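Local coordinates for protein dihydrodipicolinate synthase (Bacillus clausii KSM-K16, PDB 3E96) that probably condenses pyruvate with aspartate semialdehyde to form 4-hydroxy-tetrahydrodipicolinate, using a TIM-barrel fold, at residues S29-W32 with H33-K36; V71-T74 with V75-H79. One frame throughout, in Å; residues are numbered along the deposited sequence.

Interaction 1 (S29-W32 with H33-K36)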
ATOM      1  N   SER B  29       6.810  -3.292  20.722  1.00 17.33           N
ATOM      2  CA  SER B  29       7.210  -4.665  20.426  1.00 17.31           C
ATOM      3  C   SER B  29       6.018  -5.608  20.529  1.00 16.32           C
ATOM      4  O   SER B  29       5.030  -5.312  21.196  1.00 16.43           O
ATOM      5  CB  SER B  29       8.316  -5.128  21.381  1.00 18.69           C
ATOM      6  OG  SER B  29       7.853  -5.167  22.719  1.00 19.59           O
ATOM      7  N   ILE B  30       6.115  -6.747  19.854  1.00 15.94           N
ATOM      8  CA  ILE B  30       5.047  -7.736  19.872  1.00 15.48           C
ATOM      9  C   ILE B  30       5.046  -8.500  21.198  1.00 16.18           C
ATOM     10  O   ILE B  30       6.096  -8.942  21.670  1.00 16.25           O
ATOM     11  CB  ILE B  30       5.223  -8.754  18.719  1.00 14.43           C
ATOM     12  CG1 ILE B  30       5.218  -8.017  17.372  1.00 13.95           C
ATOM     13  CG2 ILE B  30       4.113  -9.791  18.760  1.00 15.07           C
ATOM     14  CD1 ILE B  30       5.530  -8.908  16.188  1.00 15.04           C
ATOM     15  N   ASP B  31       3.873  -8.628  21.810  1.00 16.33           N
ATOM     16  CA  ASP B  31       3.761  -9.383  23.051  1.00 16.72           C
ATOM     17  C   ASP B  31       3.188 -10.724  22.626  1.00 16.54           C
ATOM     18  O   ASP B  31       1.981 -10.854  22.415  1.00 16.88           O
ATOM     19  CB  ASP B  31       2.809  -8.712  24.039  1.00 16.13           C
ATOM     20  CG  ASP B  31       2.798  -9.407  25.389  1.00 18.71           C
ATOM     21  OD1 ASP B  31       2.747 -10.655  25.413  1.00 17.98           O
ATOM     22  OD2 ASP B  31       2.836  -8.707  26.423  1.00 20.54           O
ATOM     23  N   TRP B  32       4.060 -11.715  22.492  1.00 16.42           N
ATOM     24  CA  TRP B  32       3.641 -13.036  22.058  1.00 18.18           C
ATOM     25  C   TRP B  32       2.741 -13.747  23.058  1.00 19.44           C
ATOM     26  O   TRP B  32       1.966 -14.624  22.680  1.00 19.54           O
ATOM     27  CB  TRP B  32       4.867 -13.888  21.735  1.00 16.86           C
ATOM     28  CG  TRP B  32       5.648 -13.362  20.567  1.00 16.94           C
ATOM     29  CD1 TRP B  32       6.940 -12.918  20.577  1.00 17.74           C
ATOM     30  CD2 TRP B  32       5.189 -13.232  19.213  1.00 16.23           C
ATOM     31  NE1 TRP B  32       7.317 -12.522  19.313  1.00 17.77           N
ATOM     32  CE2 TRP B  32       6.261 -12.702  18.457  1.00 17.73           C
ATOM     33  CE3 TRP B  32       3.976 -13.510  18.566  1.00 15.59           C
ATOM     34  CZ2 TRP B  32       6.159 -12.447  17.083  1.00 18.04           C
ATOM     35  CZ3 TRP B  32       3.874 -13.255  17.196  1.00 15.31           C
ATOM     36  CH2 TRP B  32       4.961 -12.729  16.474  1.00 16.83           C
ATOM     37  N   HIS B  33       2.847 -13.385  24.333  1.00 21.20           N
ATOM     38  CA  HIS B  33       1.990 -14.001  25.336  1.00 22.15           C
ATOM     39  C   HIS B  33       0.566 -13.552  25.033  1.00 21.15           C
ATOM     40  O   HIS B  33      -0.372 -14.352  25.047  1.00 20.47           O
ATOM     41  CB  HIS B  33       2.385 -13.553  26.746  1.00 26.78           C
ATOM     42  CG  HIS B  33       1.530 -14.144  27.823  1.00 33.04           C
ATOM     43  ND1 HIS B  33       1.414 -15.504  28.017  1.00 35.92           N
ATOM     44  CD2 HIS B  33       0.740 -13.562  28.757  1.00 35.03           C
ATOM     45  CE1 HIS B  33       0.589 -15.735  29.023  1.00 36.39           C
ATOM     46  NE2 HIS B  33       0.166 -14.573  29.490  1.00 36.61           N
ATOM     47  N   HIS B  34       0.408 -12.262  24.751  1.00 17.56           N
ATOM     48  CA  HIS B  34      -0.910 -11.733  24.431  1.00 18.13           C
ATOM     49  C   HIS B  34      -1.391 -12.321  23.109  1.00 16.96           C
ATOM     50  O   HIS B  34      -2.584 -12.554  22.923  1.00 16.68           O
ATOM     51  CB  HIS B  34      -0.865 -10.204  24.356  1.00 18.62           C
ATOM     52  CG  HIS B  34      -0.670  -9.544  25.687  1.00 18.19           C
ATOM     53  ND1 HIS B  34      -0.535  -8.181  25.830  1.00 21.07           N
ATOM     54  CD2 HIS B  34      -0.614 -10.062  26.938  1.00 18.72           C
ATOM     55  CE1 HIS B  34      -0.408  -7.884  27.112  1.00 20.32           C
ATOM     56  NE2 HIS B  34      -0.453  -9.007  27.806  1.00 20.00           N
ATOM     57  N   TYR B  35      -0.460 -12.571  22.195  1.00 16.50           N
ATOM     58  CA  TYR B  35      -0.829 -13.149  20.906  1.00 17.02           C
ATOM     59  C   TYR B  35      -1.400 -14.547  21.130  1.00 17.14           C
ATOM     60  O   TYR B  35      -2.412 -14.920  20.537  1.00 15.63           O
ATOM     61  CB  TYR B  35       0.386 -13.233  19.974  1.00 16.29           C
ATOM     62  CG  TYR B  35       0.018 -13.682  18.576  1.00 15.60           C
ATOM     63  CD1 TYR B  35      -0.812 -12.898  17.768  1.00 15.83           C
ATOM     64  CD2 TYR B  35       0.463 -14.905  18.075  1.00 16.38           C
ATOM     65  CE1 TYR B  35      -1.194 -13.325  16.498  1.00 15.27           C
ATOM     66  CE2 TYR B  35       0.086 -15.346  16.805  1.00 15.40           C
ATOM     67  CZ  TYR B  35      -0.745 -14.549  16.023  1.00 17.35           C
ATOM     68  OH  TYR B  35      -1.140 -14.984  14.781  1.00 15.09           O
ATOM     69  N   LYS B  36      -0.749 -15.321  21.993  1.00 17.42           N
ATOM     70  CA  LYS B  36      -1.216 -16.671  22.290  1.00 18.01           C
ATOM     71  C   LYS B  36      -2.631 -16.622  22.857  1.00 16.81           C
ATOM     72  O   LYS B  36      -3.474 -17.455  22.517  1.00 17.25           O
ATOM     73  CB  LYS B  36      -0.275 -17.353  23.289  1.00 18.44           C
ATOM     74  CG  LYS B  36      -0.774 -18.700  23.791  1.00 21.49           C
ATOM     75  CD  LYS B  36       0.282 -19.383  24.655  1.00 25.74           C
ATOM     76  CE  LYS B  36      -0.355 -20.335  25.658  1.00 28.57           C
ATOM     77  NZ  LYS B  36      -1.235 -21.339  25.013  1.00 30.86           N
TER

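Interaction 2 (V71-T74 with V75-H79)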
ATOM      1  N   VAL B  71       3.728 -16.163  11.782  1.00 12.53           N
ATOM      2  CA  VAL B  71       3.187 -17.384  11.197  1.00 13.88           C
ATOM      3  C   VAL B  71       3.689 -18.589  11.999  1.00 14.66           C
ATOM      4  O   VAL B  71       2.911 -19.484  12.329  1.00 13.80           O
ATOM      5  CB  VAL B  71       3.591 -17.535   9.709  1.00 14.46           C
ATOM      6  CG1 VAL B  71       3.091 -18.867   9.159  1.00 15.74           C
ATOM      7  CG2 VAL B  71       2.990 -16.393   8.896  1.00 14.69           C
ATOM      8  N   ARG B  72       4.978 -18.601  12.331  1.00 14.85           N
ATOM      9  CA  ARG B  72       5.541 -19.708  13.111  1.00 15.84           C
ATOM     10  C   ARG B  72       4.851 -19.821  14.467  1.00 16.51           C
ATOM     11  O   ARG B  72       4.463 -20.910  14.885  1.00 18.51           O
ATOM     12  CB  ARG B  72       7.050 -19.519  13.320  1.00 16.25           C
ATOM     13  CG  ARG B  72       7.875 -19.620  12.042  1.00 15.30           C
ATOM     14  CD  ARG B  72       9.366 -19.727  12.351  1.00 17.80           C
ATOM     15  NE  ARG B  72       9.936 -18.481  12.861  1.00 18.83           N
ATOM     16  CZ  ARG B  72      10.558 -17.579  12.107  1.00 18.61           C
ATOM     17  NH1 ARG B  72      10.696 -17.774  10.799  1.00 17.38           N
ATOM     18  NH2 ARG B  72      11.061 -16.488  12.661  1.00 19.51           N
ATOM     19  N   ARG B  73       4.709 -18.692  15.156  1.00 14.19           N
ATOM     20  CA  ARG B  73       4.061 -18.662  16.464  1.00 15.91           C
ATOM     21  C   ARG B  73       2.628 -19.187  16.379  1.00 16.33           C
ATOM     22  O   ARG B  73       2.171 -19.913  17.262  1.00 16.34           O
ATOM     23  CB  ARG B  73       4.045 -17.230  17.011  1.00 15.97           C
ATOM     24  CG  ARG B  73       5.422 -16.657  17.341  1.00 18.35           C
ATOM     25  CD  ARG B  73       5.798 -16.892  18.801  1.00 20.79           C
ATOM     26  NE  ARG B  73       7.145 -16.407  19.097  1.00 21.35           N
ATOM     27  CZ  ARG B  73       7.658 -16.308  20.320  1.00 23.45           C
ATOM     28  NH1 ARG B  73       6.939 -16.656  21.378  1.00 20.36           N
ATOM     29  NH2 ARG B  73       8.899 -15.864  20.482  1.00 22.78           N
ATOM     30  N   THR B  74       1.919 -18.810  15.318  1.00 15.32           N
ATOM     31  CA  THR B  74       0.538 -19.240  15.134  1.00 16.11           C
ATOM     32  C   THR B  74       0.450 -20.760  15.018  1.00 17.58           C
ATOM     33  O   THR B  74      -0.390 -21.392  15.662  1.00 16.39           O
ATOM     34  CB  THR B  74      -0.079 -18.599  13.876  1.00 16.29           C
ATOM     35  OG1 THR B  74       0.010 -17.171  13.981  1.00 14.73           O
ATOM     36  CG2 THR B  74      -1.546 -19.001  13.732  1.00 15.73           C
ATOM     37  N   VAL B  75       1.314 -21.344  14.195  1.00 17.96           N
ATOM     38  CA  VAL B  75       1.321 -22.790  14.023  1.00 20.32           C
ATOM     39  C   VAL B  75       1.546 -23.462  15.376  1.00 20.30           C
ATOM     40  O   VAL B  75       0.886 -24.447  15.707  1.00 20.50           O
ATOM     41  CB  VAL B  75       2.424 -23.231  13.032  1.00 19.75           C
ATOM     42  CG1 VAL B  75       2.545 -24.751  13.016  1.00 21.07           C
ATOM     43  CG2 VAL B  75       2.094 -22.720  11.635  1.00 20.14           C
ATOM     44  N   GLU B  76       2.459 -22.910  16.170  1.00 22.51           N
ATOM     45  CA  GLU B  76       2.752 -23.476  17.481  1.00 23.77           C
ATOM     46  C   GLU B  76       1.573 -23.354  18.441  1.00 23.17           C
ATOM     47  O   GLU B  76       1.172 -24.338  19.067  1.00 22.61           O
ATOM     48  CB  GLU B  76       3.969 -22.792  18.117  1.00 26.66           C
ATOM     49  CG  GLU B  76       4.404 -23.435  19.440  1.00 30.52           C
ATOM     50  CD  GLU B  76       5.321 -22.549  20.267  1.00 33.88           C
ATOM     51  OE1 GLU B  76       6.223 -21.915  19.685  1.00 33.94           O
ATOM     52  OE2 GLU B  76       5.148 -22.495  21.507  1.00 36.26           O
ATOM     53  N   TYR B  77       1.020 -22.151  18.560  1.00 21.51           N
ATOM     54  CA  TYR B  77      -0.088 -21.928  19.480  1.00 22.18           C
ATOM     55  C   TYR B  77      -1.394 -22.596  19.079  1.00 23.18           C
ATOM     56  O   TYR B  77      -2.207 -22.928  19.941  1.00 22.71           O
ATOM     57  CB  TYR B  77      -0.318 -20.429  19.689  1.00 22.07           C
ATOM     58  CG  TYR B  77       0.871 -19.696  20.279  1.00 22.43           C
ATOM     59  CD1 TYR B  77       1.689 -20.300  21.239  1.00 23.80           C
ATOM     60  CD2 TYR B  77       1.173 -18.395  19.887  1.00 21.52           C
ATOM     61  CE1 TYR B  77       2.781 -19.622  21.788  1.00 23.39           C
ATOM     62  CE2 TYR B  77       2.255 -17.709  20.429  1.00 22.23           C
ATOM     63  CZ  TYR B  77       3.057 -18.326  21.375  1.00 22.70           C
ATOM     64  OH  TYR B  77       4.139 -17.649  21.890  1.00 20.35           O
ATOM     65  N   VAL B  78      -1.597 -22.786  17.779  1.00 24.48           N
ATOM     66  CA  VAL B  78      -2.810 -23.426  17.275  1.00 26.22           C
ATOM     67  C   VAL B  78      -2.699 -24.945  17.386  1.00 28.79           C
ATOM     68  O   VAL B  78      -3.663 -25.626  17.732  1.00 29.26           O
ATOM     69  CB  VAL B  78      -3.063 -23.060  15.790  1.00 25.65           C
ATOM     70  CG1 VAL B  78      -4.185 -23.917  15.221  1.00 24.57           C
ATOM     71  CG2 VAL B  78      -3.425 -21.581  15.672  1.00 22.63           C
ATOM     72  N   HIS B  79      -1.507 -25.454  17.096  1.00 31.11           N
ATOM     73  CA  HIS B  79      -1.211 -26.882  17.123  1.00 33.24           C
ATOM     74  C   HIS B  79      -2.348 -27.793  16.665  1.00 33.49           C
ATOM     75  O   HIS B  79      -2.867 -28.601  17.436  1.00 34.68           O
ATOM     76  CB  HIS B  79      -0.710 -27.306  18.515  1.00 34.04           C
ATOM     77  CG  HIS B  79      -1.644 -26.979  19.637  1.00 34.91           C
ATOM     78  ND1 HIS B  79      -2.891 -27.551  19.763  1.00 37.32           N
ATOM     79  CD2 HIS B  79      -1.500 -26.156  20.703  1.00 36.07           C
ATOM     80  CE1 HIS B  79      -3.474 -27.097  20.858  1.00 37.06           C
ATOM     81  NE2 HIS B  79      -2.651 -26.249  21.447  1.00 37.38           N
TER

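Interaction 1 (S29-W32 with H33-K36)
D31 O accepts from Y35 N at 3.0 Å and W32 O from K36 N at 2.9 Å, the first turn of helix 32-43, which follows the first strand of the TIM barrel. D31 is its N-cap: OD1 accepts from H34 N at 2.9 Å, with an N-H...O angle of 160°, and the donor meets the carboxylate from above its plane. CG of D31 stands anti to the backbone N (chi1 -174°), which turns the carboxylate back to H34 N. The same group lies flat over one face of the H34 imidazole, the two planes 5° apart and OD2 3.3 Å above the ring centre. With an alanine in place of H34 the backbone N-H that D31 caps remains, but the carboxylate, without the imidazole lying flat against it, would probably be freer to turn. W32 and Y35 run side by side and form an offset edge-to-face pair, the tryptophan edge turned to the tyrosine face, with centroids 5.6 Å apart. Y35 OH is hydrogen-bonded to T74 OG1 on helix 64-78. One face of the W32 ring carries I30 CG2, 3.4 Å above its plane and over its centre.

Interaction 2 (V71-T74 with V75-H79)
The last two turns of helix 64-78, the helical crossover between strands 49-50 and 83-88 in a beta-alpha-beta unit of the barrel, pair side chains one turn apart alongside the backbone bonds. Four successive i to i+4 bonds run from V71 O to V75 N through to T74 O and V78 N, the last at 2.8 Å. On one flank R73 and Y77 extend side by side. R73 NH1 donates to Y77 OH at 3.0 Å, and the hydroxyl lies at the edge of the guanidinium, only 1° out of its plane. The bend at chi2 of R73 (-93°) brings CD within 3.6 Å of Y77 OH, while the guanidinium and ring planes stand 54° apart. R73 NE is taken by a salt bridge to E69, one turn earlier, and W32 of helix 32-43 forms a cation-pi contact with R73. On the buried flank T74 CG2 meets V78 CG2 at 3.7 Å, and OG1 of T74, besides its partner Y35, is hydrogen-bonded to E70 O. R73 is thus held at NE by E69 and at NH1 by Y77 OH, which probably limits rotation of the guanidinium, while the E69 carboxylate is likely to offset part of its charge.

Overall arrangement
From the N terminus, interaction 1 comes first: it ends the loop after strand 15-17 and caps the start of helix 32-43. The chain then passes through strand 49-50 to helix 64-78, whose final turns hold interaction 2. Neither closes a long loop: both are made of contacts between residues three or four apart, and the two follow in series, neither nesting nor crossing. In space their centres are 12 Å apart, and they join two neighbouring helices of the barrel's outer layer. The joint has a polar part, the link from Y35 to T74, and packed parts, with W32 CD1 against R73 CZ and K36 CA against Y77 CD2. The side chains that dock helix on helix are largely the same ones held by the local contacts.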